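Local coordinates for carbonic anhydrase (Coccomyxa sp. PA, PDB 3UCJ) that catalyses the reversible hydration of carbon dioxide to hydrogencarbonate with one zinc ion per subunit, and is held here in complex with the inhibitor acetazolamide, at the interface of chains A and B. Residues are numbered along the deposited sequence; one frame, centred on the assembly and turned at random. Chains: chain A/B, Carbonic anhydrase.

Contact 1: the interface of chains A and B. Residues chain A 34-38; chain B 51, 105, 190-191.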
loop_
_atom_site.group_PDB
_atom_site.type_symbol
_atom_site.label_atom_id
_atom_site.label_comp_id
_atom_site.label_asym_id
_atom_site.label_seq_id
_atom_site.Cartn_x
_atom_site.Cartn_y
_atom_site.Cartn_z
ATOM N N VAL A 34 21.965 -22.461 -12.908
ATOM C CA VAL A 34 20.951 -21.750 -12.094
ATOM C C VAL A 34 19.586 -22.367 -12.329
ATOM O O VAL A 34 18.544 -21.702 -12.084
ATOM C CB VAL A 34 20.924 -20.219 -12.433
ATOM C CG1 VAL A 34 22.255 -19.601 -11.898
ATOM C CG2 VAL A 34 20.727 -19.955 -13.916
ATOM N N ALA A 35 19.559 -23.647 -12.778
ATOM C CA ALA A 35 18.254 -24.217 -13.147
ATOM C C ALA A 35 17.471 -24.398 -11.914
ATOM O O ALA A 35 16.250 -24.325 -11.956
ATOM C CB ALA A 35 18.393 -25.559 -13.923
ATOM N N GLY A 36 18.129 -24.651 -10.781
ATOM C CA GLY A 36 17.317 -24.948 -9.577
ATOM C C GLY A 36 17.578 -24.160 -8.296
ATOM O O GLY A 36 17.061 -24.513 -7.216
ATOM N N SER A 37 18.426 -23.131 -8.387
ATOM C CA SER A 37 18.729 -22.253 -7.240
ATOM C C SER A 37 19.318 -20.943 -7.751
ATOM O O SER A 37 19.644 -20.792 -8.957
ATOM C CB SER A 37 19.810 -22.857 -6.269
ATOM O OG SER A 37 20.925 -23.071 -7.105
ATOM N N GLN A 38 19.400 -19.950 -6.855
ATOM C CA GLN A 38 20.137 -18.692 -7.226
ATOM C C GLN A 38 20.938 -18.297 -6.013
ATOM O O GLN A 38 20.519 -18.489 -4.859
ATOM C CB GLN A 38 19.173 -17.484 -7.610
ATOM C CG GLN A 38 18.267 -17.112 -6.376
ATOM C CD GLN A 38 17.169 -15.988 -6.778
ATOM O OE1 GLN A 38 17.517 -15.001 -7.485
ATOM N NE2 GLN A 38 15.968 -16.132 -6.290
ATOM N N ARG B 51 17.693 -14.570 -11.908
ATOM C CA ARG B 51 17.939 -15.354 -13.092
ATOM C C ARG B 51 17.155 -14.901 -14.305
ATOM O O ARG B 51 17.312 -15.458 -15.355
ATOM C CB ARG B 51 17.670 -16.821 -12.806
ATOM C CG ARG B 51 18.328 -17.304 -11.566
ATOM C CD ARG B 51 17.856 -18.648 -11.165
ATOM N NE ARG B 51 16.655 -18.603 -10.378
ATOM C CZ ARG B 51 15.967 -19.656 -10.014
ATOM N NH1 ARG B 51 16.344 -20.844 -10.375
ATOM N NH2 ARG B 51 14.907 -19.519 -9.300
ATOM N N ASN B 105 10.663 -22.697 -11.333
ATOM C CA ASN B 105 11.546 -22.629 -10.199
ATOM C C ASN B 105 11.406 -21.258 -9.483
ATOM O O ASN B 105 12.366 -20.801 -8.797
ATOM C CB ASN B 105 13.005 -22.822 -10.616
ATOM C CG ASN B 105 13.867 -23.393 -9.469
ATOM O OD1 ASN B 105 14.750 -22.729 -8.946
ATOM N ND2 ASN B 105 13.548 -24.615 -9.040
ATOM N N PRO B 190 14.595 -20.798 -16.180
ATOM C CA PRO B 190 15.903 -20.277 -15.839
ATOM C C PRO B 190 17.011 -21.229 -16.265
ATOM O O PRO B 190 18.008 -20.798 -16.729
ATOM C CB PRO B 190 15.841 -20.166 -14.336
ATOM C CG PRO B 190 14.440 -20.098 -14.042
ATOM C CD PRO B 190 13.768 -20.938 -14.994
ATOM N N GLY B 191 16.788 -22.510 -16.077
ATOM C CA GLY B 191 17.698 -23.590 -16.575
ATOM C C GLY B 191 17.926 -23.743 -18.074
ATOM O O GLY B 191 18.830 -24.508 -18.442
HETATM O O HOH W 1 15.005 -23.921 -14.660
HETATM O O HOH W 2 14.764 -26.006 -6.957
#
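B:Arg51 reaches across the dimer interface alongside A:Val34, the two side chains running antiparallel. Its CG, anti to its own carbonyl carbon (chi1 -49°), touches CB of A:Val34 and CB of A:Gln38 from two directions about at right angles. Next along, CD packs on A:Val34 CB at 3.7 Å, and NE lies beside A:Gln38 CB. The chain bends at chi3 (-85°), and this turns the guanidinium toward the backbone of A:34-37. There NH1 gives a nearly straight hydrogen bond, in the guanidinium plane, to the carbonyl A:Val34 O at 2.9 Å. B:Asn105 fixes the head from its own chain: NH1 and NH2 both bond to the side-chain oxygen OD1, NH2 in the carbonyl plane on a lone pair, while NH2 also meets B:Asn105 O at 2.9 Å from above that carbonyl's plane. An alanine in place of B:Arg51 would probably leave A:Val34 O and B:Asn105 OD1 without these donors and the asparagine amide held less firmly, by the water at its ND2. That water 2, 2.8 Å from ND2, is shared with A:Gly36 O; water 1 likewise joins A:Ala35 O to B:Gly191 N. A:Ala35 CB presses on B:Gly191 CA at 3.4 Å, a tight fit. B:Arg51 pairs with B:Asp49 in the family's Asp-Arg dyad, and B:Asn105 lies between zinc ligands B:His103 and B:Cys106; the contact probably holds A:34-38, with acetazolamide-pocket residue A:Gln38, at the active-site edge.

Contact 2: the interface of chains A and B. Residues chain A 56-59, 188, 193-195; chain B 16, 19-20.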
loop_
_atom_site.group_PDB
_atom_site.type_symbol
_atom_site.label_atom_id
_atom_site.label_comp_id
_atom_site.label_asym_id
_atom_site.label_seq_id
_atom_site.Cartn_x
_atom_site.Cartn_y
_atom_site.Cartn_z
ATOM N N GLN A 56 22.299 -6.032 -18.219
ATOM C CA GLN A 56 23.006 -5.500 -19.404
ATOM C C GLN A 56 24.081 -4.497 -19.005
ATOM O O GLN A 56 25.286 -4.720 -19.284
ATOM C CB GLN A 56 22.053 -4.831 -20.416
ATOM C CG GLN A 56 20.942 -5.762 -20.858
ATOM C CD GLN A 56 20.475 -5.465 -22.264
ATOM O OE1 GLN A 56 20.214 -4.285 -22.642
ATOM N NE2 GLN A 56 20.392 -6.527 -23.080
ATOM N N LEU A 57 23.710 -3.425 -18.294
ATOM C CA LEU A 57 24.704 -2.355 -18.108
ATOM C C LEU A 57 25.887 -2.747 -17.239
ATOM O O LEU A 57 26.977 -2.135 -17.336
ATOM C CB LEU A 57 24.073 -1.047 -17.623
ATOM C CG LEU A 57 23.583 -0.999 -16.184
ATOM C CD1 LEU A 57 24.643 -0.386 -15.375
ATOM C CD2 LEU A 57 22.268 -0.153 -16.141
ATOM N N PHE A 58 25.716 -3.744 -16.390
ATOM C CA PHE A 58 26.829 -4.223 -15.633
ATOM C C PHE A 58 27.443 -5.482 -16.260
ATOM O O PHE A 58 28.306 -6.101 -15.597
ATOM C CB PHE A 58 26.457 -4.548 -14.174
ATOM C CG PHE A 58 26.181 -3.324 -13.335
ATOM C CD1 PHE A 58 24.924 -3.141 -12.713
ATOM C CD2 PHE A 58 27.161 -2.343 -13.175
ATOM C CE1 PHE A 58 24.685 -1.999 -11.948
ATOM C CE2 PHE A 58 26.909 -1.173 -12.416
ATOM C CZ PHE A 58 25.666 -1.003 -11.830
ATOM N N ASN A 59 26.971 -5.890 -17.440
ATOM C CA ASN A 59 27.434 -7.159 -18.073
ATOM C C ASN A 59 27.371 -8.357 -17.146
ATOM O O ASN A 59 28.376 -9.108 -16.978
ATOM C CB ASN A 59 28.901 -6.985 -18.543
ATOM C CG ASN A 59 29.300 -7.965 -19.682
ATOM O OD1 ASN A 59 28.467 -8.453 -20.466
ATOM N ND2 ASN A 59 30.602 -8.213 -19.781
ATOM N N TYR A 188 23.030 6.464 -13.395
ATOM C CA TYR A 188 23.313 6.081 -14.750
ATOM C C TYR A 188 22.926 7.177 -15.747
ATOM O O TYR A 188 21.900 7.833 -15.578
ATOM C CB TYR A 188 22.500 4.832 -15.033
ATOM C CG TYR A 188 22.528 4.277 -16.401
ATOM C CD1 TYR A 188 23.620 3.512 -16.839
ATOM C CD2 TYR A 188 21.473 4.477 -17.272
ATOM C CE1 TYR A 188 23.652 2.948 -18.057
ATOM C CE2 TYR A 188 21.490 3.911 -18.525
ATOM C CZ TYR A 188 22.616 3.147 -18.906
ATOM O OH TYR A 188 22.659 2.568 -20.112
ATOM N N GLY A 193 25.427 5.392 -21.397
ATOM C CA GLY A 193 25.555 4.031 -20.872
ATOM C C GLY A 193 26.511 3.876 -19.702
ATOM O O GLY A 193 26.794 2.749 -19.257
ATOM N N LEU A 194 26.949 4.974 -19.130
ATOM C CA LEU A 194 27.847 4.907 -18.005
ATOM C C LEU A 194 27.175 5.167 -16.660
ATOM O O LEU A 194 26.348 6.077 -16.561
ATOM C CB LEU A 194 28.950 5.951 -18.178
ATOM C CG LEU A 194 29.872 5.653 -19.383
ATOM C CD1 LEU A 194 30.518 6.958 -19.794
ATOM C CD2 LEU A 194 30.941 4.637 -18.913
ATOM N N VAL A 195 27.635 4.405 -15.676
ATOM C CA VAL A 195 27.371 4.553 -14.264
ATOM C C VAL A 195 28.450 5.389 -13.569
ATOM O O VAL A 195 29.667 5.192 -13.808
ATOM C CB VAL A 195 27.322 3.123 -13.588
ATOM C CG1 VAL A 195 27.357 3.163 -11.997
ATOM C CG2 VAL A 195 26.086 2.371 -14.101
ATOM N N ASN B 16 31.100 -1.997 -16.398
ATOM C CA ASN B 16 30.129 -1.123 -17.026
ATOM C C ASN B 16 30.762 -0.278 -18.166
ATOM O O ASN B 16 30.199 -0.146 -19.257
ATOM C CB ASN B 16 29.405 -0.213 -16.016
ATOM C CG ASN B 16 28.720 0.985 -16.718
ATOM O OD1 ASN B 16 29.217 2.115 -16.638
ATOM N ND2 ASN B 16 27.651 0.730 -17.498
ATOM N N TRP B 19 31.641 -2.548 -21.192
ATOM C CA TRP B 19 30.372 -2.764 -21.896
ATOM C C TRP B 19 29.903 -1.555 -22.719
ATOM O O TRP B 19 29.474 -1.707 -23.872
ATOM C CB TRP B 19 29.271 -3.177 -20.892
ATOM C CG TRP B 19 27.875 -3.169 -21.482
ATOM C CD1 TRP B 19 27.322 -4.138 -22.286
ATOM C CD2 TRP B 19 26.862 -2.125 -21.352
ATOM N NE1 TRP B 19 26.030 -3.779 -22.642
ATOM C CE2 TRP B 19 25.718 -2.560 -22.089
ATOM C CE3 TRP B 19 26.802 -0.882 -20.665
ATOM C CZ2 TRP B 19 24.528 -1.800 -22.168
ATOM C CZ3 TRP B 19 25.619 -0.132 -20.760
ATOM C CH2 TRP B 19 24.508 -0.595 -21.491
ATOM N N ALA B 20 29.905 -0.372 -22.111
ATOM C CA ALA B 20 29.410 0.827 -22.830
ATOM C C ALA B 20 30.296 1.162 -24.066
ATOM O O ALA B 20 29.796 1.455 -25.157
ATOM C CB ALA B 20 29.302 2.038 -21.891
HETATM O O HOH W 3 31.349 3.071 -15.144
#
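The indole of B:Trp19 lies flat against the backbone of A:Gln56 and A:Leu57, at the end of the short helix A:54-57. A:Leu57 CA sits over the face of its six-membered ring, 3.6 Å from the centroid, in a CH-pi contact, and A:Leu57 CB touches CZ3 beside it. The carbonyl A:Gln56 O stands over the five-membered ring on the same face, 3.4 Å above the indole plane. With CG anti to the backbone N (chi1 169°), the indole stands away from its helix and presents this face to chain A. Its rim is bordered in plane by A:Tyr188 OH and A:Gly193 O, the phenol crossing the tryptophan side chain at about a right angle. A:Leu57 CD1 sits over the centre of the A:Phe58 ring and also comes near B:Asn16 ND2, and CD2 lies over the A:Tyr188 ring toward the rim.

Beside this apolar patch, one turn back along the helix, the amide of B:Asn16 is gripped at both ends. ND2 donates to A:Leu57 O at 2.9 Å and to A:Gly193 O at 2.8 Å; both acceptors lie near the amide plane, and the second bond runs almost in line with its carbonyl. At the other end OD1 accepts from A:Val195 N at 2.9 Å, the N-H arriving from above the amide plane. Together these bonds fix the rotation of the amide and read main-chain groups of chain A. A:Val195 CG2 packs against B:Asn16 CG at 4.0 Å. At the outer rim water 3 joins OD1 to A:Val195 O, while B:Ala20 CB rests near A:Gly193 O.

The N-terminal helix B:10-26 thus lies across the partner subunit, docked on helix A:54-57 and the start of strand A:194-197, next to the end of strand A:182-189.

The centres of contact 1 and contact 2 lie about 24 Å apart on the same A-B interface, and they share no residue. Related elements recur with the chains exchanged: the turn after strand 182-189 belongs to chain B in contact 1 and to chain A in contact 2. Contact 1 joins the end of 3-10 helix A:32-34 and the loop after it to loops of chain B near the zinc ligands, whereas contact 2 docks an N-terminal helix on the other subunit. Because the interface is two-fold symmetric, each has a twin. The paired contacts thus tie the subunits together reciprocally within the deposited tetramer.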